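Local coordinates for protein (superoxide dismutase) (Sulfolobus acidocaldarius, PDB 1B06), which disproportionates toxic superoxide radicals into hydrogen peroxide and oxygen, using one iron ion bound in each subunit, at residues 9-14 with 40-45; 102-107 with 203-208; 128-133 with 151-156; 90-95 with 194-199; 110-115 with 145-150. All coordinates share one frame; numbering follows the deposited sequence.

Interaction 1 of 5, residues 9-14 with 40-45; sequences YEFPQL and GYVNGA
Val42 is the bump here: it rises from helix 27-57 into the bend of the extended segment that runs from Tyr9 through Glu10 to Phe11, and its two methyls part to meet different walls. Val42 CG1, anti to the backbone N (chi1 171°), sits against the backbone, 3.7 Å from Tyr9 O. The other branch, CG2, turns to Phe11 and meets its ring at the edge, near the ring plane, with 4.0 Å between Val42 CG2 and Phe11 CD1; the two side chains cross at about a right angle. One turn further along the helix, Ala45 offers a smaller bump, and its CB lies 4.2 Å from Tyr9 CD2. The fit is one of shape; the hydroxyl of Tyr9 has its partner elsewhere, bonding Asp141 of the second subunit. The aromatics have further partners: Phe11 stacks with Tyr34 and meets His38 edge-to-face, and the Tyr9 ring meets His81 of helix 67-89. Such a leading segment laid along the long helices belongs to the N-terminal alpha-hairpin domain of iron/manganese superoxide dismutases, and the Phe11 side chain comes to about 7 Å from that of the iron ligand His84.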
# COMPACT_ATOMS: atom_id res chain seq x y z
N TYR A 9 18.04 18.64 -1.61
CA TYR A 9 17.68 18.61 -3.02
C TYR A 9 17.46 20.01 -3.57
O TYR A 9 17.07 20.91 -2.84
CB TYR A 9 16.41 17.77 -3.23
CG TYR A 9 16.63 16.29 -2.98
CD1 TYR A 9 17.26 15.49 -3.93
CD2 TYR A 9 16.26 15.71 -1.77
CE1 TYR A 9 17.52 14.14 -3.68
CE2 TYR A 9 16.51 14.36 -1.51
CZ TYR A 9 17.14 13.59 -2.47
OH TYR A 9 17.42 12.27 -2.21
N GLU A 10 17.73 20.17 -4.86
CA GLU A 10 17.55 21.45 -5.52
C GLU A 10 16.39 21.39 -6.50
O GLU A 10 16.20 20.39 -7.19
CB GLU A 10 18.82 21.84 -6.27
CG GLU A 10 19.61 22.97 -5.62
CD GLU A 10 21.10 22.72 -5.60
OE1 GLU A 10 21.66 22.39 -6.68
OE2 GLU A 10 21.72 22.84 -4.52
N PHE A 11 15.60 22.46 -6.54
CA PHE A 11 14.46 22.54 -7.44
C PHE A 11 15.00 22.80 -8.85
O PHE A 11 15.63 23.82 -9.11
CB PHE A 11 13.53 23.69 -7.01
CG PHE A 11 12.25 23.77 -7.80
CD1 PHE A 11 11.44 22.66 -7.96
CD2 PHE A 11 11.85 24.98 -8.36
CE1 PHE A 11 10.25 22.75 -8.67
CE2 PHE A 11 10.66 25.08 -9.07
CZ PHE A 11 9.86 23.95 -9.22
N PRO A 12 14.76 21.86 -9.78
CA PRO A 12 15.24 22.00 -11.16
C PRO A 12 14.47 23.03 -11.97
O PRO A 12 13.39 23.48 -11.57
CB PRO A 12 15.10 20.59 -11.73
CG PRO A 12 13.95 20.01 -10.98
CD PRO A 12 14.00 20.61 -9.59
N GLN A 13 15.02 23.40 -13.12
CA GLN A 13 14.39 24.37 -14.01
C GLN A 13 13.57 23.63 -15.06
O GLN A 13 13.93 22.53 -15.47
CB GLN A 13 15.46 25.22 -14.71
CG GLN A 13 16.25 26.12 -13.79
CD GLN A 13 16.02 27.59 -14.07
OE1 GLN A 13 15.22 27.95 -14.93
NE2 GLN A 13 16.72 28.45 -13.33
N LEU A 14 12.47 24.24 -15.49
CA LEU A 14 11.63 23.65 -16.52
C LEU A 14 12.41 23.75 -17.83
O LEU A 14 13.01 24.79 -18.11
CB LEU A 14 10.31 24.42 -16.63
CG LEU A 14 9.06 23.66 -17.08
CD1 LEU A 14 8.73 22.56 -16.08
CD2 LEU A 14 7.90 24.62 -17.20
N GLY A 40 6.82 21.83 -4.07
CA GLY A 40 6.41 21.36 -2.76
C GLY A 40 7.06 20.06 -2.34
O GLY A 40 7.31 19.84 -1.15
N TYR A 41 7.34 19.18 -3.30
CA TYR A 41 7.96 17.90 -2.99
C TYR A 41 9.41 18.11 -2.59
O TYR A 41 9.93 17.40 -1.73
CB TYR A 41 7.88 16.95 -4.19
CG TYR A 41 6.47 16.52 -4.57
CD1 TYR A 41 5.58 16.04 -3.60
CD2 TYR A 41 6.02 16.61 -5.89
CE1 TYR A 41 4.28 15.66 -3.95
CE2 TYR A 41 4.72 16.23 -6.24
CZ TYR A 41 3.86 15.76 -5.27
OH TYR A 41 2.58 15.40 -5.63
N VAL A 42 10.06 19.09 -3.21
CA VAL A 42 11.45 19.39 -2.89
C VAL A 42 11.51 19.99 -1.50
O VAL A 42 12.37 19.64 -0.70
CB VAL A 42 12.04 20.39 -3.90
CG1 VAL A 42 13.40 20.87 -3.43
CG2 VAL A 42 12.15 19.74 -5.27
N ASN A 43 10.58 20.90 -1.20
CA ASN A 43 10.54 21.53 0.11
C ASN A 43 10.22 20.49 1.19
O ASN A 43 10.82 20.48 2.26
CB ASN A 43 9.49 22.64 0.15
CG ASN A 43 9.94 23.91 -0.57
OD1 ASN A 43 9.12 24.74 -0.96
ND2 ASN A 43 11.25 24.06 -0.75
N GLY A 44 9.26 19.62 0.89
CA GLY A 44 8.87 18.59 1.84
C GLY A 44 10.00 17.63 2.15
O GLY A 44 10.23 17.25 3.30
N ALA A 45 10.74 17.25 1.11
CA ALA A 45 11.86 16.34 1.27
C ALA A 45 12.95 16.98 2.13
O ALA A 45 13.45 16.36 3.07
CB ALA A 45 12.43 15.97 -0.10

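Interaction 2 of 5, residues 102-107 with 203-208; sequences GGALAD and RLQKYL
With CG anti to the backbone N (chi1 179°), Leu204 sends its CD2 methyl straight at the first turn of helix 103-113, while Gln205, its chain bent at chi2 (-63°), swings its amide back toward the same turn. Leu204 CD2 settles over the backbone between Ala104 and Leu105, 3.5 Å from Leu105 N and 3.9 Å from Ala104 C. The CB atoms on both sides of that spot come equally near it: Leu105 CB stands 3.9 Å from Leu204 CD2, and so does Ala104 CB. Ala104 is also met from two further directions. Gln205 NE2 comes to 3.5 Å from Ala104 CB, and Leu208 CD1, from the segment that follows helix 197-205, touches Ala104 CB tip to tip, also at 3.5 Å. In the C-terminal alpha/beta domain of this family, the contact joins the start of the first helix to the end of the last, and Leu105 and Leu204 both continue inward onto Ile166 of the three-stranded sheet. Polar ties come from one turn back on helix 197-205: Glu201 accepts from the amide N of Ala104 and of Leu105, and it takes the Gln205 amide as well. Its carboxylate thus meets N-H groups at the beginning of helix 103-113, where the helix dipole would probably welcome a negative charge. The Gln205 side lies toward solvent, whereas Leu204 and Leu105 are buried.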
# COMPACT_ATOMS: atom_id res chain seq x y z
N GLY A 102 12.93 5.98 -32.21
CA GLY A 102 13.94 5.56 -33.16
C GLY A 102 15.09 4.92 -32.41
O GLY A 102 15.00 4.71 -31.21
N GLY A 103 16.16 4.61 -33.11
CA GLY A 103 17.32 4.01 -32.47
C GLY A 103 17.06 2.67 -31.82
O GLY A 103 16.18 1.92 -32.24
N ALA A 104 17.84 2.37 -30.79
CA ALA A 104 17.74 1.11 -30.06
C ALA A 104 16.37 0.91 -29.43
O ALA A 104 15.87 -0.21 -29.37
CB ALA A 104 18.81 1.07 -28.98
N LEU A 105 15.77 2.00 -28.96
CA LEU A 105 14.45 1.91 -28.34
C LEU A 105 13.40 1.40 -29.31
O LEU A 105 12.63 0.51 -28.98
CB LEU A 105 14.02 3.28 -27.80
CG LEU A 105 12.65 3.31 -27.11
CD1 LEU A 105 12.63 2.37 -25.92
CD2 LEU A 105 12.33 4.72 -26.66
N ALA A 106 13.37 1.96 -30.52
CA ALA A 106 12.40 1.53 -31.52
C ALA A 106 12.63 0.07 -31.89
O ALA A 106 11.68 -0.66 -32.17
CB ALA A 106 12.51 2.41 -32.76
N ASP A 107 13.88 -0.36 -31.87
CA ASP A 107 14.22 -1.74 -32.20
C ASP A 107 13.74 -2.71 -31.13
O ASP A 107 13.21 -3.77 -31.44
CB ASP A 107 15.73 -1.87 -32.40
CG ASP A 107 16.16 -3.30 -32.59
OD1 ASP A 107 15.71 -3.92 -33.59
OD2 ASP A 107 16.93 -3.81 -31.76
N ARG A 203 18.15 7.90 -22.43
CA ARG A 203 18.13 7.18 -21.16
C ARG A 203 18.48 5.71 -21.38
O ARG A 203 19.25 5.14 -20.63
CB ARG A 203 16.75 7.32 -20.52
CG ARG A 203 16.34 8.77 -20.30
CD ARG A 203 15.16 8.92 -19.36
NE ARG A 203 15.56 9.61 -18.14
CZ ARG A 203 15.35 10.90 -17.90
NH1 ARG A 203 14.75 11.66 -18.80
NH2 ARG A 203 15.76 11.43 -16.77
N LEU A 204 17.92 5.12 -22.44
CA LEU A 204 18.19 3.71 -22.74
C LEU A 204 19.66 3.48 -23.08
O LEU A 204 20.28 2.54 -22.58
CB LEU A 204 17.33 3.24 -23.92
CG LEU A 204 17.54 1.78 -24.35
CD1 LEU A 204 17.05 0.84 -23.26
CD2 LEU A 204 16.80 1.53 -25.64
N GLN A 205 20.22 4.34 -23.93
CA GLN A 205 21.62 4.23 -24.34
C GLN A 205 22.56 4.22 -23.15
O GLN A 205 23.64 3.63 -23.21
CB GLN A 205 21.99 5.38 -25.29
CG GLN A 205 21.50 5.20 -26.72
CD GLN A 205 22.09 3.98 -27.41
OE1 GLN A 205 23.19 3.54 -27.09
NE2 GLN A 205 21.37 3.43 -28.38
N LYS A 206 22.15 4.86 -22.07
CA LYS A 206 22.94 4.93 -20.85
C LYS A 206 23.14 3.57 -20.18
O LYS A 206 24.12 3.37 -19.46
CB LYS A 206 22.27 5.87 -19.85
CG LYS A 206 23.11 7.06 -19.44
CD LYS A 206 22.27 8.08 -18.69
CE LYS A 206 21.53 9.02 -19.64
NZ LYS A 206 20.67 10.02 -18.94
N TYR A 207 22.23 2.63 -20.42
CA TYR A 207 22.32 1.32 -19.79
C TYR A 207 22.52 0.14 -20.73
O TYR A 207 22.66 -1.00 -20.29
CB TYR A 207 21.08 1.08 -18.94
CG TYR A 207 20.79 2.23 -18.02
CD1 TYR A 207 20.12 3.36 -18.48
CD2 TYR A 207 21.26 2.23 -16.70
CE1 TYR A 207 19.92 4.46 -17.66
CE2 TYR A 207 21.07 3.33 -15.87
CZ TYR A 207 20.40 4.44 -16.36
OH TYR A 207 20.22 5.54 -15.55
N LEU A 208 22.55 0.41 -22.03
CA LEU A 208 22.74 -0.64 -23.01
C LEU A 208 24.16 -1.19 -22.95
O LEU A 208 25.13 -0.44 -23.04
CB LEU A 208 22.45 -0.12 -24.41
CG LEU A 208 21.00 -0.23 -24.87
CD1 LEU A 208 20.91 0.12 -26.34
CD2 LEU A 208 20.47 -1.64 -24.63

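Interaction 3 of 5, residues 128-133 with 151-156; sequences NSLPGS and TVENHF
Leu130 and Thr151 carry the apolar part of this contact, running alongside each other but pointing opposite ways. Leu130 CD1 passes across the strand, 4.1 Å from Thr151 CB, and ends 3.7 Å from Val152 O; the same methyl also approaches Glu153 CG. Nearer the backbone, Leu130 CB lies 4.2 Å from Thr151 CG2. That methyl stands anti to the Thr151 carbonyl carbon, which leaves OG1 between the backbone N and the carbonyl carbon, bonded to Gln68 of the second subunit.

A single hydrogen bond spans the two segments: Asn154 N donates to Ser133 O at 3.0 Å. It is nearly straight at the hydrogen, 164°, although the donor is tilted 28° from the carbonyl plane. Just beyond it, Asn154 OD1 accepts from His155 N at 2.8 Å, a bent bond where the strand gives out.

Charge enters through Glu153, whose carboxylate is in a salt bridge with Arg72 of the third subunit, while the Asn154 amide bonds Pro131 O of that same subunit. The Ser133 side chain is about 7 Å from those of the iron ligands Asp170 and His174. The backbone from Ser129 to Ser133 runs 19° from the direction of residues 151 to 154. In the C-terminal domain it leads from helix 116-129 into strand 134-140, beside the end of strand 147-153, with Trp135 and Val152 joined by backbone hydrogen bonds.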
# COMPACT_ATOMS: atom_id res chain seq x y z
N ASN A 128 -4.55 3.07 -18.35
CA ASN A 128 -5.96 3.25 -18.03
C ASN A 128 -6.45 2.30 -16.94
O ASN A 128 -7.53 2.51 -16.39
CB ASN A 128 -6.80 3.06 -19.29
CG ASN A 128 -6.86 4.31 -20.13
OD1 ASN A 128 -7.37 5.34 -19.68
ND2 ASN A 128 -6.33 4.24 -21.34
N SER A 129 -5.66 1.27 -16.64
CA SER A 129 -6.04 0.30 -15.61
C SER A 129 -5.61 0.72 -14.21
O SER A 129 -6.05 0.13 -13.22
CB SER A 129 -5.45 -1.08 -15.93
OG SER A 129 -4.08 -1.14 -15.61
N LEU A 130 -4.76 1.74 -14.13
CA LEU A 130 -4.28 2.25 -12.85
C LEU A 130 -5.43 2.70 -11.94
O LEU A 130 -6.20 3.58 -12.30
CB LEU A 130 -3.31 3.41 -13.10
CG LEU A 130 -2.93 4.28 -11.90
CD1 LEU A 130 -2.01 3.50 -10.98
CD2 LEU A 130 -2.25 5.54 -12.37
N PRO A 131 -5.56 2.07 -10.76
CA PRO A 131 -6.64 2.45 -9.84
C PRO A 131 -6.31 3.67 -8.99
O PRO A 131 -5.64 3.57 -7.96
CB PRO A 131 -6.83 1.20 -8.99
CG PRO A 131 -5.48 0.52 -8.99
CD PRO A 131 -4.74 0.96 -10.24
N GLY A 132 -6.77 4.84 -9.42
CA GLY A 132 -6.50 6.05 -8.67
C GLY A 132 -5.32 6.85 -9.19
O GLY A 132 -4.98 6.77 -10.37
N SER A 133 -4.68 7.60 -8.30
CA SER A 133 -3.54 8.45 -8.63
C SER A 133 -2.22 7.71 -8.68
O SER A 133 -1.95 6.83 -7.85
CB SER A 133 -3.45 9.58 -7.61
OG SER A 133 -4.37 10.61 -7.92
N THR A 151 2.49 0.00 -13.50
CA THR A 151 1.65 1.07 -12.99
C THR A 151 2.13 1.30 -11.56
O THR A 151 2.20 0.37 -10.75
CB THR A 151 0.15 0.68 -13.00
OG1 THR A 151 -0.01 -0.64 -12.45
CG2 THR A 151 -0.40 0.71 -14.41
N VAL A 152 2.48 2.54 -11.25
CA VAL A 152 2.95 2.89 -9.92
C VAL A 152 1.85 3.63 -9.18
O VAL A 152 1.27 4.59 -9.70
CB VAL A 152 4.23 3.76 -10.02
CG1 VAL A 152 4.64 4.29 -8.66
CG2 VAL A 152 5.36 2.93 -10.63
N GLU A 153 1.54 3.17 -7.97
CA GLU A 153 0.51 3.79 -7.15
C GLU A 153 1.16 4.88 -6.30
O GLU A 153 2.23 4.68 -5.71
CB GLU A 153 -0.18 2.73 -6.29
CG GLU A 153 -1.27 1.99 -7.05
CD GLU A 153 -1.63 0.66 -6.42
OE1 GLU A 153 -2.05 0.64 -5.25
OE2 GLU A 153 -1.50 -0.37 -7.11
N ASN A 154 0.52 6.05 -6.25
CA ASN A 154 1.07 7.20 -5.54
C ASN A 154 2.43 7.40 -6.20
O ASN A 154 2.60 7.11 -7.39
CB ASN A 154 1.23 6.90 -4.05
CG ASN A 154 1.21 8.17 -3.20
OD1 ASN A 154 1.83 9.17 -3.55
ND2 ASN A 154 0.50 8.12 -2.08
N HIS A 155 3.42 7.89 -5.46
CA HIS A 155 4.74 8.11 -6.04
C HIS A 155 5.70 6.98 -5.69
O HIS A 155 6.75 6.83 -6.33
CB HIS A 155 5.38 9.40 -5.51
CG HIS A 155 4.60 10.65 -5.80
ND1 HIS A 155 4.26 11.03 -7.08
CD2 HIS A 155 4.13 11.62 -4.98
CE1 HIS A 155 3.61 12.18 -7.04
NE2 HIS A 155 3.52 12.56 -5.78
N PHE A 156 5.34 6.16 -4.70
CA PHE A 156 6.25 5.14 -4.21
C PHE A 156 5.86 3.67 -4.18
O PHE A 156 6.63 2.86 -3.66
CB PHE A 156 6.70 5.53 -2.80
CG PHE A 156 5.56 5.74 -1.85
CD1 PHE A 156 4.88 6.95 -1.82
CD2 PHE A 156 5.15 4.72 -1.00
CE1 PHE A 156 3.79 7.15 -0.95
CE2 PHE A 156 4.07 4.90 -0.13
CZ PHE A 156 3.39 6.12 -0.11

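Interaction 4 of 5, residues 90-95 with 194-199; sequences NMAPAG and VVNWDD
Met91 and Val195 are paired in a single backbone bridge, with Asn196 set against the same spot, and here the packing is tight. Asn196 N donates to Asn90 O at 2.8 Å, nearly straight at the hydrogen but from above the carbonyl plane, 46° out of it. Ala92 N returns a bond of 2.8 Å to Val194 O, and that oxygen also takes a CA-H contact from Met91 CA at 3.1 Å. Beside this pair, Met91 and Val194 point the same way, with Met91 SD 4.0 Å from Val194 CG2. The Asn196 side chain lies on Ala92, their CB atoms 3.8 Å apart.

Toward the helix the contact turns polar and more open to solvent, Asn196 and Asp199 both being partly exposed. Asn196 CG is anti to the backbone N (chi1 -174°), and OD1 turns to the helix start, where it caps Asp198 N and Asp199 N through two weak bonds. An alanine in place of Asn196 would probably leave these two N-H groups without their cap. The Asp199 carboxylate reaches over to Asn90 but is paired chiefly with Arg203. On the loose outer side Ala94 turns away and Gly95 is poorly ordered.

An N-capped helix start, bridged to the segment leaving helix 67-89, thus ties the C-terminal domain to the alpha-hairpin domain, with the Met91 side chain about 9 Å from the iron ion.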
# COMPACT_ATOMS: atom_id res chain seq x y z
N ASN A 90 10.97 14.22 -20.19
CA ASN A 90 10.45 13.15 -21.02
C ASN A 90 9.39 13.65 -22.00
O ASN A 90 8.79 12.86 -22.73
CB ASN A 90 9.87 12.04 -20.14
CG ASN A 90 9.96 10.66 -20.77
OD1 ASN A 90 11.02 10.24 -21.24
ND2 ASN A 90 8.84 9.96 -20.79
N MET A 91 9.16 14.96 -21.98
CA MET A 91 8.19 15.60 -22.87
C MET A 91 8.91 16.71 -23.66
O MET A 91 9.99 17.16 -23.26
CB MET A 91 7.03 16.20 -22.07
CG MET A 91 6.14 15.16 -21.40
SD MET A 91 4.61 15.82 -20.73
CE MET A 91 5.24 16.97 -19.45
N ALA A 92 8.33 17.13 -24.77
CA ALA A 92 8.93 18.18 -25.59
C ALA A 92 7.84 18.92 -26.33
O ALA A 92 6.79 18.35 -26.63
CB ALA A 92 9.92 17.56 -26.57
N PRO A 93 8.07 20.21 -26.64
CA PRO A 93 7.08 21.02 -27.36
C PRO A 93 6.53 20.32 -28.61
O PRO A 93 7.25 19.59 -29.29
CB PRO A 93 7.84 22.29 -27.71
CG PRO A 93 8.86 22.40 -26.62
CD PRO A 93 9.27 20.99 -26.29
N ALA A 94 5.25 20.55 -28.87
CA ALA A 94 4.54 19.97 -30.01
C ALA A 94 5.40 19.45 -31.16
O ALA A 94 5.38 18.26 -31.48
CB ALA A 94 3.53 20.98 -30.54
N GLY A 95 6.15 20.35 -31.79
CA GLY A 95 6.99 19.96 -32.90
C GLY A 95 8.11 19.00 -32.56
O GLY A 95 8.25 17.95 -33.19
N VAL A 194 3.29 14.80 -27.17
CA VAL A 194 4.39 15.59 -26.62
C VAL A 194 5.50 14.73 -26.03
O VAL A 194 6.41 15.25 -25.37
CB VAL A 194 3.89 16.57 -25.52
CG1 VAL A 194 3.06 17.67 -26.16
CG2 VAL A 194 3.09 15.82 -24.46
N VAL A 195 5.45 13.43 -26.26
CA VAL A 195 6.48 12.55 -25.73
C VAL A 195 7.82 12.86 -26.38
O VAL A 195 7.91 12.99 -27.60
CB VAL A 195 6.13 11.06 -25.98
CG1 VAL A 195 7.33 10.19 -25.70
CG2 VAL A 195 4.97 10.64 -25.11
N ASN A 196 8.86 12.98 -25.56
CA ASN A 196 10.20 13.28 -26.07
C ASN A 196 10.98 11.99 -26.26
O ASN A 196 11.67 11.52 -25.36
CB ASN A 196 10.92 14.20 -25.10
CG ASN A 196 12.26 14.67 -25.62
OD1 ASN A 196 12.72 14.22 -26.67
ND2 ASN A 196 12.90 15.57 -24.89
N TRP A 197 10.87 11.42 -27.46
CA TRP A 197 11.54 10.17 -27.78
C TRP A 197 13.07 10.27 -27.77
O TRP A 197 13.75 9.26 -27.59
CB TRP A 197 11.04 9.65 -29.12
CG TRP A 197 9.63 9.15 -29.03
CD1 TRP A 197 8.53 9.69 -29.63
CD2 TRP A 197 9.16 8.03 -28.26
NE1 TRP A 197 7.40 8.98 -29.27
CE2 TRP A 197 7.76 7.95 -28.44
CE3 TRP A 197 9.80 7.09 -27.44
CZ2 TRP A 197 6.98 6.97 -27.82
CZ3 TRP A 197 9.01 6.10 -26.83
CH2 TRP A 197 7.62 6.05 -27.02
N ASP A 198 13.60 11.47 -27.98
CA ASP A 198 15.05 11.65 -27.97
C ASP A 198 15.54 11.43 -26.55
O ASP A 198 16.53 10.75 -26.32
CB ASP A 198 15.42 13.06 -28.44
CG ASP A 198 15.44 13.18 -29.94
OD1 ASP A 198 16.46 12.77 -30.55
OD2 ASP A 198 14.45 13.68 -30.52
N ASP A 199 14.82 12.02 -25.60
CA ASP A 199 15.16 11.88 -24.19
C ASP A 199 15.08 10.40 -23.81
O ASP A 199 15.97 9.88 -23.15
CB ASP A 199 14.18 12.69 -23.33
CG ASP A 199 14.38 12.45 -21.84
OD1 ASP A 199 15.36 12.99 -21.28
OD2 ASP A 199 13.55 11.74 -21.22

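Interaction 5 of 5, residues 110-115 with 145-150; sequences DKQYGS and GNLQIM. Unlike the reference sequence in segment 110-115: Asp110 (reference Asn).
Gln112 meets the start of strand 147-153 and the turn before it amide to backbone, its side chain crossing that of Leu147 at about a right angle. Extended beyond CG (chi2 174°), it carries its amide far enough to use both ends: OE1 accepts from Leu147 N at 3.0 Å, in the carbonyl plane on a lone pair, and NE2 donates to Gly145 O at 3.0 Å. Two bonds to residues on either side of Asn146 fix the rotation of the amide. An alanine in place of Gln112 would probably leave Leu147 N and Gly145 O without these partners. What Gln112 grips is a G1 beta bulge, in which Gly145 and Asn146 both face Asp141, at the hairpin between strands 134-140 and 147-153 of the C-terminal domain. Tyr113 approaches further along the strand, tip first. Its hydroxyl donates to Leu147 O at 3.0 Å, nearly along the C=O axis, with that oxygen at the ring's edge. The Ile149 and Tyr113 side chains cross obliquely, Ile149 CD1 lying 4.1 Å from Tyr113 CE2. One water donates to Tyr113 OH at 2.7 Å and accepts from Ile149 N. Gln5 of the second subunit packs on Gln112.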
# COMPACT_ATOMS: atom_id res chain seq x y z
N ASP A 110 9.95 -3.12 -31.18
CA ASP A 110 9.49 -3.96 -32.28
C ASP A 110 9.68 -5.44 -31.95
O ASP A 110 8.82 -6.27 -32.24
CB ASP A 110 10.26 -3.63 -33.56
CG ASP A 110 9.68 -2.42 -34.28
OD1 ASP A 110 8.55 -1.99 -33.95
OD2 ASP A 110 10.37 -1.90 -35.18
N LYS A 111 10.81 -5.76 -31.33
CA LYS A 111 11.12 -7.14 -30.97
C LYS A 111 10.25 -7.69 -29.85
O LYS A 111 9.93 -8.88 -29.83
CB LYS A 111 12.59 -7.24 -30.57
CG LYS A 111 13.55 -6.85 -31.66
CD LYS A 111 14.94 -7.35 -31.34
CE LYS A 111 15.96 -6.79 -32.31
NZ LYS A 111 17.28 -6.58 -31.64
N GLN A 112 9.87 -6.83 -28.90
CA GLN A 112 9.08 -7.27 -27.76
C GLN A 112 7.59 -7.00 -27.86
O GLN A 112 6.80 -7.65 -27.17
CB GLN A 112 9.65 -6.63 -26.48
CG GLN A 112 11.10 -7.04 -26.21
CD GLN A 112 11.71 -6.31 -25.03
OE1 GLN A 112 11.00 -5.72 -24.22
NE2 GLN A 112 13.03 -6.36 -24.92
N TYR A 113 7.19 -6.07 -28.71
CA TYR A 113 5.78 -5.76 -28.84
C TYR A 113 5.28 -5.92 -30.27
O TYR A 113 4.09 -5.78 -30.54
CB TYR A 113 5.52 -4.34 -28.36
CG TYR A 113 5.75 -4.18 -26.87
CD1 TYR A 113 7.04 -3.98 -26.37
CD2 TYR A 113 4.70 -4.25 -25.97
CE1 TYR A 113 7.26 -3.87 -25.00
CE2 TYR A 113 4.91 -4.14 -24.60
CZ TYR A 113 6.19 -3.95 -24.12
OH TYR A 113 6.40 -3.84 -22.76
N GLY A 114 6.20 -6.24 -31.18
CA GLY A 114 5.82 -6.43 -32.57
C GLY A 114 5.86 -5.15 -33.38
O GLY A 114 6.29 -5.15 -34.53
N SER A 115 5.40 -4.06 -32.78
CA SER A 115 5.39 -2.78 -33.47
C SER A 115 5.08 -1.65 -32.49
O SER A 115 4.63 -1.90 -31.37
CB SER A 115 4.35 -2.78 -34.58
OG SER A 115 3.03 -2.80 -34.06
N GLY A 145 16.68 -7.82 -20.08
CA GLY A 145 16.74 -7.10 -21.34
C GLY A 145 15.35 -6.67 -21.76
O GLY A 145 15.16 -6.15 -22.86
N ASN A 146 14.37 -6.88 -20.89
CA ASN A 146 12.99 -6.52 -21.19
C ASN A 146 12.67 -5.08 -20.86
O ASN A 146 13.23 -4.50 -19.93
CB ASN A 146 12.01 -7.39 -20.40
CG ASN A 146 11.98 -8.83 -20.87
OD1 ASN A 146 12.36 -9.14 -22.00
ND2 ASN A 146 11.52 -9.73 -20.00
N LEU A 147 11.76 -4.50 -21.64
CA LEU A 147 11.29 -3.15 -21.41
C LEU A 147 9.99 -3.43 -20.64
O LEU A 147 8.95 -3.74 -21.23
CB LEU A 147 10.99 -2.46 -22.75
CG LEU A 147 12.20 -1.99 -23.56
CD1 LEU A 147 11.75 -1.56 -24.94
CD2 LEU A 147 12.87 -0.85 -22.84
N GLN A 148 10.07 -3.33 -19.32
CA GLN A 148 8.92 -3.63 -18.47
C GLN A 148 7.96 -2.49 -18.16
O GLN A 148 8.37 -1.45 -17.65
CB GLN A 148 9.43 -4.24 -17.15
CG GLN A 148 8.34 -4.69 -16.22
CD GLN A 148 7.61 -5.92 -16.73
OE1 GLN A 148 8.23 -6.92 -17.08
NE2 GLN A 148 6.29 -5.84 -16.78
N ILE A 149 6.69 -2.70 -18.47
CA ILE A 149 5.65 -1.71 -18.20
C ILE A 149 5.18 -1.91 -16.76
O ILE A 149 5.11 -3.04 -16.28
CB ILE A 149 4.42 -1.90 -19.11
CG1 ILE A 149 4.75 -1.53 -20.55
CG2 ILE A 149 3.27 -1.03 -18.60
CD1 ILE A 149 3.62 -1.85 -21.51
N MET A 150 4.86 -0.82 -16.08
CA MET A 150 4.37 -0.93 -14.71
C MET A 150 3.53 0.27 -14.29
O MET A 150 3.78 1.40 -14.70
CB MET A 150 5.56 -1.09 -13.74
CG MET A 150 5.16 -1.34 -12.28
SD MET A 150 4.11 -2.80 -12.01
CE MET A 150 5.12 -4.05 -12.74
O HOH W 1 6.02 -4.98 -20.30

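In the fold
Interactions 1, 3, 4 and 5 are largely buried, whereas interaction 2 is only partly so. Interactions 2 and 5 share helix 103-113, binding its opposite ends to helix 197-205 and to strand 147-153; they meet where Leu105 CD1 packs on Leu147 CD1. Helix 197-205 serves interactions 2 and 4 in turn, with Leu105 against Trp197, and strand 147-153 serves 3 and 5, both also beside the second subunit. Across the segments, 1 and 2 are largely apolar, 3 and 4 use backbone bonds, and 5 relies on side chains bonding to backbone. Interactions 1 and 3, from different domains, touch through a probable hydrogen bond between Tyr41 and His155.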